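Local coordinates for protein type I site-specific restriction-modification system, R (Restriction) subunit (Vibrio vulnificus, PDB 3H1T) that probably acts as the ATP-driven DNA-translocating and DNA-cleaving subunit of a type I restriction enzyme, this chain being its N-terminal part with both helicase-like domains, at residues V61-S66 against Y573-D578; V376-S381 against A561-A566; K427-F432 against I555-S560. All coordinates share one frame; numbering follows the deposited sequence.

Contact 1: residues V61-S66 against Y573-D578; sequences VQFKGS and YPEIED
The carboxylate of Glu575 comes up to the rim of the Phe63 ring: OE1 of Glu575 lies near the ring plane, 3.6 Å from CD1 of Phe63 and almost as close to its CE1, and so meets the C-H edge of the ring rather than its face. The two side chains cross at about a right angle, with ring and carboxylate planes 38° apart. Behind the carboxylate, CG of Glu575 adds a looser touch, 4.0 Å from CE1 of Phe63. The reach depends on a bend in the glutamate chain at chi2 (-74°), which folds the acid group over toward the hairpin.

The same oxygen is also held through a water. One water molecule donates to the carbonyl O of Val61 at 2.6 Å and to OE1 of Glu575 at 2.5 Å, linking the backbone of 61-66 to the acid without a direct hydrogen bond across the contact. The other carboxylate oxygen, OE2, forms a salt bridge with Arg60, just before the strand, which probably favours the charged form of the glutamate.

Further out, Phe63 is positioned by a cation-pi contact with Arg375 and an edge-to-face meeting with Trp551, while Pro373 lies against both Val61 and Glu575. The arrangement docks the two-stranded antiparallel hairpin 61-64/67-70 of the N-terminal region onto the loop leading into strand 576-582, and is thus a small, partly water-mediated junction between that region and the second RecA-like, helicase-type domain.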
loop_
_atom_site.group_PDB
_atom_site.type_symbol
_atom_site.label_atom_id
_atom_site.label_comp_id
_atom_site.label_asym_id
_atom_site.label_seq_id
_atom_site.Cartn_x
_atom_site.Cartn_y
_atom_site.Cartn_z
ATOM N N VAL A 61 -3.407 12.545 8.761
ATOM C CA VAL A 61 -4.726 13.081 9.047
ATOM C C VAL A 61 -4.867 13.001 10.561
ATOM O O VAL A 61 -4.825 11.915 11.144
ATOM C CB VAL A 61 -5.848 12.247 8.398
ATOM C CG1 VAL A 61 -7.187 12.587 9.064
ATOM C CG2 VAL A 61 -5.928 12.535 6.907
ATOM N N GLN A 62 -5.012 14.157 11.193
ATOM C CA GLN A 62 -5.132 14.239 12.643
ATOM C C GLN A 62 -6.457 14.834 13.074
ATOM O O GLN A 62 -7.284 15.224 12.246
ATOM C CB GLN A 62 -4.024 15.119 13.217
ATOM C CG GLN A 62 -2.707 14.432 13.502
ATOM C CD GLN A 62 -1.568 15.430 13.575
ATOM O OE1 GLN A 62 -1.783 16.623 13.809
ATOM N NE2 GLN A 62 -0.347 14.948 13.377
ATOM N N PHE A 63 -6.647 14.912 14.389
ATOM C CA PHE A 63 -7.856 15.489 14.962
ATOM C C PHE A 63 -7.480 16.464 16.068
ATOM O O PHE A 63 -6.474 16.301 16.758
ATOM C CB PHE A 63 -8.785 14.400 15.508
ATOM C CG PHE A 63 -9.284 13.441 14.455
ATOM C CD1 PHE A 63 -8.492 12.372 14.039
ATOM C CD2 PHE A 63 -10.541 13.606 13.873
ATOM C CE1 PHE A 63 -8.939 11.474 13.066
ATOM C CE2 PHE A 63 -10.999 12.709 12.892
ATOM C CZ PHE A 63 -10.192 11.641 12.494
ATOM N N LYS A 64 -8.287 17.501 16.221
ATOM C CA LYS A 64 -8.039 18.509 17.248
ATOM C C LYS A 64 -9.410 18.964 17.695
ATOM O O LYS A 64 -10.170 19.527 16.894
ATOM C CB LYS A 64 -7.295 19.716 16.673
ATOM C CG LYS A 64 -5.921 19.456 16.061
ATOM C CD LYS A 64 -4.839 19.169 17.097
ATOM C CE LYS A 64 -3.451 19.356 16.482
ATOM N NZ LYS A 64 -3.419 18.862 15.073
ATOM N N GLY A 65 -9.727 18.758 18.970
ATOM C CA GLY A 65 -11.043 19.135 19.446
ATOM C C GLY A 65 -12.009 18.253 18.675
ATOM O O GLY A 65 -11.786 17.050 18.504
ATOM N N SER A 66 -13.080 18.838 18.174
ATOM C CA SER A 66 -14.053 18.084 17.405
ATOM C C SER A 66 -13.737 18.217 15.917
ATOM O O SER A 66 -14.492 17.732 15.075
ATOM C CB SER A 66 -15.453 18.632 17.725
ATOM O OG SER A 66 -15.367 20.002 18.094
ATOM N N TYR A 573 -2.109 1.959 16.075
ATOM C CA TYR A 573 -3.290 1.906 16.943
ATOM C C TYR A 573 -4.374 2.791 16.347
ATOM O O TYR A 573 -4.088 3.700 15.565
ATOM C CB TYR A 573 -2.963 2.386 18.372
ATOM C CG TYR A 573 -1.930 1.540 19.092
ATOM C CD1 TYR A 573 -0.566 1.827 19.000
ATOM C CD2 TYR A 573 -2.312 0.413 19.822
ATOM C CE1 TYR A 573 0.391 1.013 19.614
ATOM C CE2 TYR A 573 -1.363 -0.409 20.432
ATOM C CZ TYR A 573 -0.016 -0.102 20.319
ATOM O OH TYR A 573 0.916 -0.926 20.896
ATOM N N PRO A 574 -5.641 2.532 16.690
ATOM C CA PRO A 574 -6.661 3.404 16.108
ATOM C C PRO A 574 -6.759 4.720 16.874
ATOM O O PRO A 574 -6.368 4.798 18.039
ATOM C CB PRO A 574 -7.925 2.563 16.219
ATOM C CG PRO A 574 -7.713 1.858 17.502
ATOM C CD PRO A 574 -6.267 1.392 17.389
ATOM N N GLU A 575 -7.261 5.756 16.211
ATOM C CA GLU A 575 -7.406 7.057 16.838
ATOM C C GLU A 575 -8.285 6.903 18.065
ATOM O O GLU A 575 -7.898 7.281 19.164
ATOM C CB GLU A 575 -8.030 8.043 15.856
ATOM C CG GLU A 575 -7.349 8.062 14.489
ATOM C CD GLU A 575 -5.991 8.745 14.493
ATOM O OE1 GLU A 575 -5.933 9.932 14.883
ATOM O OE2 GLU A 575 -4.993 8.105 14.088
ATOM N N ILE A 576 -9.467 6.341 17.874
ATOM C CA ILE A 576 -10.387 6.119 18.974
ATOM C C ILE A 576 -10.785 4.657 18.957
ATOM O O ILE A 576 -10.853 4.027 17.899
ATOM C CB ILE A 576 -11.694 6.933 18.839
ATOM C CG1 ILE A 576 -11.392 8.415 18.674
ATOM C CG2 ILE A 576 -12.553 6.717 20.061
ATOM C CD1 ILE A 576 -10.853 8.742 17.334
ATOM N N GLU A 577 -11.042 4.122 20.138
ATOM C CA GLU A 577 -11.459 2.748 20.263
ATOM C C GLU A 577 -12.327 2.615 21.487
ATOM O O GLU A 577 -11.858 2.812 22.612
ATOM C CB GLU A 577 -10.267 1.799 20.403
ATOM C CG GLU A 577 -10.689 0.329 20.548
ATOM C CD GLU A 577 -9.525 -0.625 20.815
ATOM O OE1 GLU A 577 -8.354 -0.245 20.592
ATOM O OE2 GLU A 577 -9.789 -1.768 21.247
ATOM N N ASP A 578 -13.605 2.319 21.278
ATOM C CA ASP A 578 -14.499 2.108 22.398
ATOM C C ASP A 578 -15.358 0.881 22.184
ATOM O O ASP A 578 -15.415 0.321 21.093
ATOM C CB ASP A 578 -15.360 3.345 22.711
ATOM C CG ASP A 578 -15.919 4.018 21.478
ATOM O OD1 ASP A 578 -16.392 3.322 20.555
ATOM O OD2 ASP A 578 -15.907 5.266 21.449
HETATM O O HOH W 1 -4.104 10.782 13.345
#

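Contact 2: residues V376-S381 against A561-A566; sequences VHRVIS and ATQNFA
Val376 meets Thr562 through methyl groups, CG1 of the valine lying 4.0 Å from CG2 of the threonine as the two side chains slide past each other in opposite directions. The next residue, His377, turns its side chain from the helix and bonds Asp578 on the neighbouring strand.

Arg378 makes the main contact. Its CG is anti to the backbone N (chi1 -164°), but bends at chi2 and chi3 curl the chain so that the guanidinium lies flat on the amide of Gln563. The planes are 4° apart, with NE2 of Gln563 3.5 Å from CZ of Arg378, a parallel stack rather than a hydrogen bond. Thr562 OG1 lies at the guanidinium edge and touches CD of Arg378 at 3.3 Å; its hydrogen bond goes instead to Asp556. Here the short helix 561-564, which follows strand 552-556, is laid against strand 374-381, which runs parallel beside strand 552-556 in the RecA-like sheet. NE of Arg378 is buried without a partner, whereas NH1 forms a salt bridge with Glu579 and NH2 a long, weak ion pair with Glu577.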
loop_
_atom_site.group_PDB
_atom_site.type_symbol
_atom_site.label_atom_id
_atom_site.label_comp_id
_atom_site.label_asym_id
_atom_site.label_seq_id
_atom_site.Cartn_x
_atom_site.Cartn_y
_atom_site.Cartn_z
ATOM N N VAL A 376 -12.528 2.536 16.067
ATOM C CA VAL A 376 -13.136 1.243 16.272
ATOM C C VAL A 376 -14.263 1.361 17.296
ATOM O O VAL A 376 -14.107 1.982 18.345
ATOM C CB VAL A 376 -12.140 0.179 16.782
ATOM C CG1 VAL A 376 -12.886 -1.134 17.006
ATOM C CG2 VAL A 376 -11.015 -0.021 15.793
ATOM N N HIS A 377 -15.413 0.791 16.960
ATOM C CA HIS A 377 -16.572 0.782 17.839
ATOM C C HIS A 377 -16.902 -0.688 17.973
ATOM O O HIS A 377 -17.492 -1.288 17.071
ATOM C CB HIS A 377 -17.750 1.525 17.207
ATOM C CG HIS A 377 -17.447 2.944 16.838
ATOM N ND1 HIS A 377 -16.977 3.865 17.747
ATOM C CD2 HIS A 377 -17.558 3.601 15.660
ATOM C CE1 HIS A 377 -16.812 5.031 17.146
ATOM N NE2 HIS A 377 -17.159 4.898 15.879
ATOM N N ARG A 378 -16.460 -1.280 19.075
ATOM C CA ARG A 378 -16.689 -2.688 19.364
ATOM C C ARG A 378 -18.074 -2.741 20.021
ATOM O O ARG A 378 -18.374 -1.951 20.926
ATOM C CB ARG A 378 -15.590 -3.178 20.318
ATOM C CG ARG A 378 -15.425 -4.678 20.450
ATOM C CD ARG A 378 -13.937 -5.073 20.505
ATOM N NE ARG A 378 -13.099 -4.128 21.243
ATOM C CZ ARG A 378 -13.228 -3.876 22.543
ATOM N NH1 ARG A 378 -14.161 -4.503 23.249
ATOM N NH2 ARG A 378 -12.440 -2.987 23.141
ATOM N N VAL A 379 -18.929 -3.638 19.546
ATOM C CA VAL A 379 -20.264 -3.765 20.103
ATOM C C VAL A 379 -20.497 -5.180 20.578
ATOM O O VAL A 379 -20.514 -6.107 19.770
ATOM C CB VAL A 379 -21.338 -3.442 19.067
ATOM C CG1 VAL A 379 -22.707 -3.440 19.738
ATOM C CG2 VAL A 379 -21.039 -2.104 18.428
ATOM N N ILE A 380 -20.671 -5.363 21.881
ATOM C CA ILE A 380 -20.903 -6.699 22.387
ATOM C C ILE A 380 -22.323 -6.851 22.927
ATOM O O ILE A 380 -22.917 -5.922 23.496
ATOM C CB ILE A 380 -19.884 -7.080 23.502
ATOM C CG1 ILE A 380 -20.060 -8.554 23.878
ATOM C CG2 ILE A 380 -20.127 -6.249 24.752
ATOM C CD1 ILE A 380 -19.709 -9.531 22.779
ATOM N N SER A 381 -22.875 -8.039 22.726
ATOM C CA SER A 381 -24.222 -8.340 23.185
ATOM C C SER A 381 -24.211 -8.575 24.704
ATOM O O SER A 381 -23.332 -9.268 25.236
ATOM C CB SER A 381 -24.753 -9.570 22.443
ATOM O OG SER A 381 -24.694 -9.378 21.033
ATOM N N ALA A 561 -13.406 -9.868 16.832
ATOM C CA ALA A 561 -12.569 -9.738 15.637
ATOM C C ALA A 561 -11.492 -8.668 15.775
ATOM O O ALA A 561 -10.310 -8.957 15.599
ATOM C CB ALA A 561 -13.438 -9.440 14.403
ATOM N N THR A 562 -11.890 -7.442 16.102
ATOM C CA THR A 562 -10.929 -6.357 16.247
ATOM C C THR A 562 -9.922 -6.561 17.387
ATOM O O THR A 562 -8.876 -5.914 17.398
ATOM C CB THR A 562 -11.648 -5.000 16.433
ATOM O OG1 THR A 562 -12.594 -5.108 17.498
ATOM C CG2 THR A 562 -12.400 -4.616 15.173
ATOM N N GLN A 563 -10.222 -7.444 18.341
ATOM C CA GLN A 563 -9.288 -7.695 19.446
ATOM C C GLN A 563 -8.395 -8.855 19.029
ATOM O O GLN A 563 -7.182 -8.851 19.213
ATOM C CB GLN A 563 -10.047 -8.064 20.729
ATOM C CG GLN A 563 -11.126 -7.062 21.108
ATOM C CD GLN A 563 -11.483 -7.083 22.589
ATOM O OE1 GLN A 563 -12.382 -7.805 23.016
ATOM N NE2 GLN A 563 -10.768 -6.283 23.380
ATOM N N ASN A 564 -9.034 -9.848 18.442
ATOM C CA ASN A 564 -8.360 -11.046 17.972
ATOM C C ASN A 564 -7.282 -10.756 16.918
ATOM O O ASN A 564 -6.187 -11.304 16.993
ATOM C CB ASN A 564 -9.405 -11.993 17.384
ATOM C CG ASN A 564 -9.120 -13.449 17.679
ATOM O OD1 ASN A 564 -8.199 -14.050 17.120
ATOM N ND2 ASN A 564 -9.927 -14.032 18.562
ATOM N N PHE A 565 -7.592 -9.907 15.937
ATOM C CA PHE A 565 -6.652 -9.593 14.871
ATOM C C PHE A 565 -5.940 -8.253 15.048
ATOM O O PHE A 565 -5.422 -7.684 14.088
ATOM C CB PHE A 565 -7.398 -9.648 13.539
ATOM C CG PHE A 565 -7.983 -11.003 13.241
ATOM C CD1 PHE A 565 -7.157 -12.046 12.820
ATOM C CD2 PHE A 565 -9.350 -11.256 13.420
ATOM C CE1 PHE A 565 -7.667 -13.326 12.578
ATOM C CE2 PHE A 565 -9.876 -12.541 13.180
ATOM C CZ PHE A 565 -9.025 -13.575 12.758
ATOM N N ALA A 566 -5.898 -7.758 16.282
ATOM C CA ALA A 566 -5.217 -6.503 16.563
ATOM C C ALA A 566 -3.759 -6.648 16.120
ATOM O O ALA A 566 -3.094 -7.635 16.442
ATOM C CB ALA A 566 -5.291 -6.189 18.052
#

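Contact 3: residues K427-F432 against I555-S560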
loop_
_atom_site.group_PDB
_atom_site.type_symbol
_atom_site.label_atom_id
_atom_site.label_comp_id
_atom_site.label_asym_id
_atom_site.label_seq_id
_atom_site.Cartn_x
_atom_site.Cartn_y
_atom_site.Cartn_z
ATOM N N LYS A 427 -30.582 -2.646 13.889
ATOM C CA LYS A 427 -31.163 -1.530 14.620
ATOM C C LYS A 427 -30.034 -0.634 15.118
ATOM O O LYS A 427 -30.074 0.589 14.947
ATOM C CB LYS A 427 -32.012 -2.013 15.809
ATOM C CG LYS A 427 -33.052 -0.975 16.223
ATOM C CD LYS A 427 -33.105 -0.742 17.729
ATOM C CE LYS A 427 -34.175 0.309 18.119
ATOM N NZ LYS A 427 -33.816 1.722 17.749
ATOM N N HIS A 428 -29.017 -1.240 15.719
ATOM C CA HIS A 428 -27.894 -0.465 16.222
ATOM C C HIS A 428 -27.143 0.307 15.134
ATOM O O HIS A 428 -26.760 1.454 15.348
ATOM C CB HIS A 428 -26.931 -1.370 16.976
ATOM C CG HIS A 428 -25.726 -0.652 17.480
ATOM N ND1 HIS A 428 -24.621 -0.420 16.691
ATOM C CD2 HIS A 428 -25.480 -0.045 18.665
ATOM C CE1 HIS A 428 -23.747 0.302 17.368
ATOM N NE2 HIS A 428 -24.243 0.544 18.568
ATOM N N LEU A 429 -26.952 -0.307 13.968
ATOM C CA LEU A 429 -26.265 0.359 12.864
ATOM C C LEU A 429 -27.087 1.553 12.364
ATOM O O LEU A 429 -26.546 2.629 12.059
ATOM C CB LEU A 429 -26.031 -0.634 11.716
ATOM C CG LEU A 429 -25.310 -0.121 10.468
ATOM C CD1 LEU A 429 -24.083 0.663 10.898
ATOM C CD2 LEU A 429 -24.923 -1.284 9.563
ATOM N N THR A 430 -28.404 1.362 12.294
ATOM C CA THR A 430 -29.306 2.410 11.821
ATOM C C THR A 430 -29.315 3.619 12.742
ATOM O O THR A 430 -29.295 4.758 12.271
ATOM C CB THR A 430 -30.757 1.880 11.664
ATOM O OG1 THR A 430 -30.784 0.887 10.628
ATOM C CG2 THR A 430 -31.722 3.019 11.303
ATOM N N ASP A 431 -29.360 3.372 14.050
ATOM C CA ASP A 431 -29.362 4.461 15.033
ATOM C C ASP A 431 -28.037 5.184 14.941
ATOM O O ASP A 431 -27.988 6.411 14.978
ATOM C CB ASP A 431 -29.539 3.926 16.455
ATOM C CG ASP A 431 -30.975 3.536 16.767
ATOM O OD1 ASP A 431 -31.892 3.868 15.981
ATOM O OD2 ASP A 431 -31.180 2.908 17.833
ATOM N N PHE A 432 -26.961 4.413 14.809
ATOM C CA PHE A 432 -25.624 4.977 14.695
ATOM C C PHE A 432 -25.601 5.914 13.496
ATOM O O PHE A 432 -25.260 7.085 13.618
ATOM C CB PHE A 432 -24.581 3.853 14.540
ATOM C CG PHE A 432 -23.218 4.339 14.129
ATOM C CD1 PHE A 432 -22.923 4.568 12.783
ATOM C CD2 PHE A 432 -22.227 4.581 15.080
ATOM C CE1 PHE A 432 -21.663 5.029 12.389
ATOM C CE2 PHE A 432 -20.962 5.045 14.699
ATOM C CZ PHE A 432 -20.679 5.271 13.346
ATOM N N ILE A 555 -17.176 -0.690 12.712
ATOM C CA ILE A 555 -18.152 -1.109 13.708
ATOM C C ILE A 555 -18.052 -2.639 13.777
ATOM O O ILE A 555 -18.283 -3.333 12.783
ATOM C CB ILE A 555 -19.582 -0.677 13.307
ATOM C CG1 ILE A 555 -19.713 0.847 13.271
ATOM C CG2 ILE A 555 -20.570 -1.186 14.318
ATOM C CD1 ILE A 555 -19.047 1.523 12.089
ATOM N N ASP A 556 -17.669 -3.154 14.945
ATOM C CA ASP A 556 -17.473 -4.597 15.169
ATOM C C ASP A 556 -18.575 -5.248 16.019
ATOM O O ASP A 556 -18.629 -5.051 17.240
ATOM C CB ASP A 556 -16.113 -4.804 15.858
ATOM C CG ASP A 556 -15.649 -6.251 15.845
ATOM O OD1 ASP A 556 -16.397 -7.130 15.372
ATOM O OD2 ASP A 556 -14.524 -6.511 16.316
ATOM N N TYR A 557 -19.429 -6.045 15.380
ATOM C CA TYR A 557 -20.536 -6.725 16.060
ATOM C C TYR A 557 -20.182 -8.143 16.476
ATOM O O TYR A 557 -20.971 -8.807 17.150
ATOM C CB TYR A 557 -21.769 -6.760 15.148
ATOM C CG TYR A 557 -22.438 -5.412 15.000
ATOM C CD1 TYR A 557 -23.122 -4.836 16.072
ATOM C CD2 TYR A 557 -22.368 -4.699 13.798
ATOM C CE1 TYR A 557 -23.713 -3.591 15.958
ATOM C CE2 TYR A 557 -22.957 -3.437 13.675
ATOM C CZ TYR A 557 -23.626 -2.893 14.761
ATOM O OH TYR A 557 -24.216 -1.665 14.652
ATOM N N THR A 558 -19.009 -8.612 16.065
ATOM C CA THR A 558 -18.579 -9.951 16.427
ATOM C C THR A 558 -18.183 -9.963 17.902
ATOM O O THR A 558 -18.272 -10.990 18.575
ATOM C CB THR A 558 -17.356 -10.404 15.580
ATOM O OG1 THR A 558 -16.190 -9.672 15.982
ATOM C CG2 THR A 558 -17.608 -10.138 14.107
ATOM N N GLY A 559 -17.756 -8.810 18.405
ATOM C CA GLY A 559 -17.347 -8.721 19.791
ATOM C C GLY A 559 -16.062 -9.494 20.024
ATOM O O GLY A 559 -15.939 -10.244 21.001
ATOM N N SER A 560 -15.100 -9.324 19.117
ATOM C CA SER A 560 -13.825 -10.015 19.245
ATOM C C SER A 560 -12.878 -9.857 18.058
ATOM O O SER A 560 -11.664 -9.724 18.262
ATOM C CB SER A 560 -14.061 -11.503 19.503
ATOM O OG SER A 560 -14.724 -12.129 18.414
#
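OH of Tyr557 lies near the plane of the His428 imidazole, beside ND1, and ND1 in turn lies near the plane of the phenol ring. The rings meet obliquely, their planes 84° apart and their centroids 5.3 Å from each other. ND1 of His428 and OH of Tyr557 are hydrogen-bonded with an angle of 159°, either being a possible donor, but the modelled separation of 2.4 Å is so short that its exact value is doubtful. The histidine ring reaches the hydroxyl because its CG stands anti to the backbone N (chi1 178°). Phe425 stacks on the Tyr557 ring.

Leu429, the next residue, sets its CB 4.5 Å from CZ of Tyr557, an apolar touch, and one turn further along the helix CZ of Phe432 approaches CD1 of Ile555 at 4.3 Å.

The chain turns at Tyr557 itself: OD1 of Asp556 accepts from the backbone N of Thr558 at 3.1 Å, an Asx turn, and also from the hydroxyl OG1 of Thr558 at 2.6 Å.

This buried contact seats helix 422-436 on the end of strand 552-556. Val522 of strand 518-524 touches both Leu429 and Tyr557, and Val379 of strand 374-381 touches both His428 and Tyr557, so the helix packs across three adjacent parallel strands, an alpha/beta layer as in RecA-like domains.

Along the chain the contacts are nested: contact 3 closes a loop inside that of contact 2, which lies inside that of contact 1. All three reach one mixed sheet, in which strands 552-556, 374-381 and 576-582 are successive parallel neighbours. Contacts 2 and 3 have centres about 10 Å apart and touch, sharing the turn from strand 552-556 into helix 561-564. Contact 1, its centre about 17 Å from that of contact 2, joins it through probable backbone hydrogen bonds between strands 374-381 and 576-582, but does not touch contact 3. The sheet is thus assembled from strands far apart in sequence, and contact 1 ties it to the N-terminal hairpin.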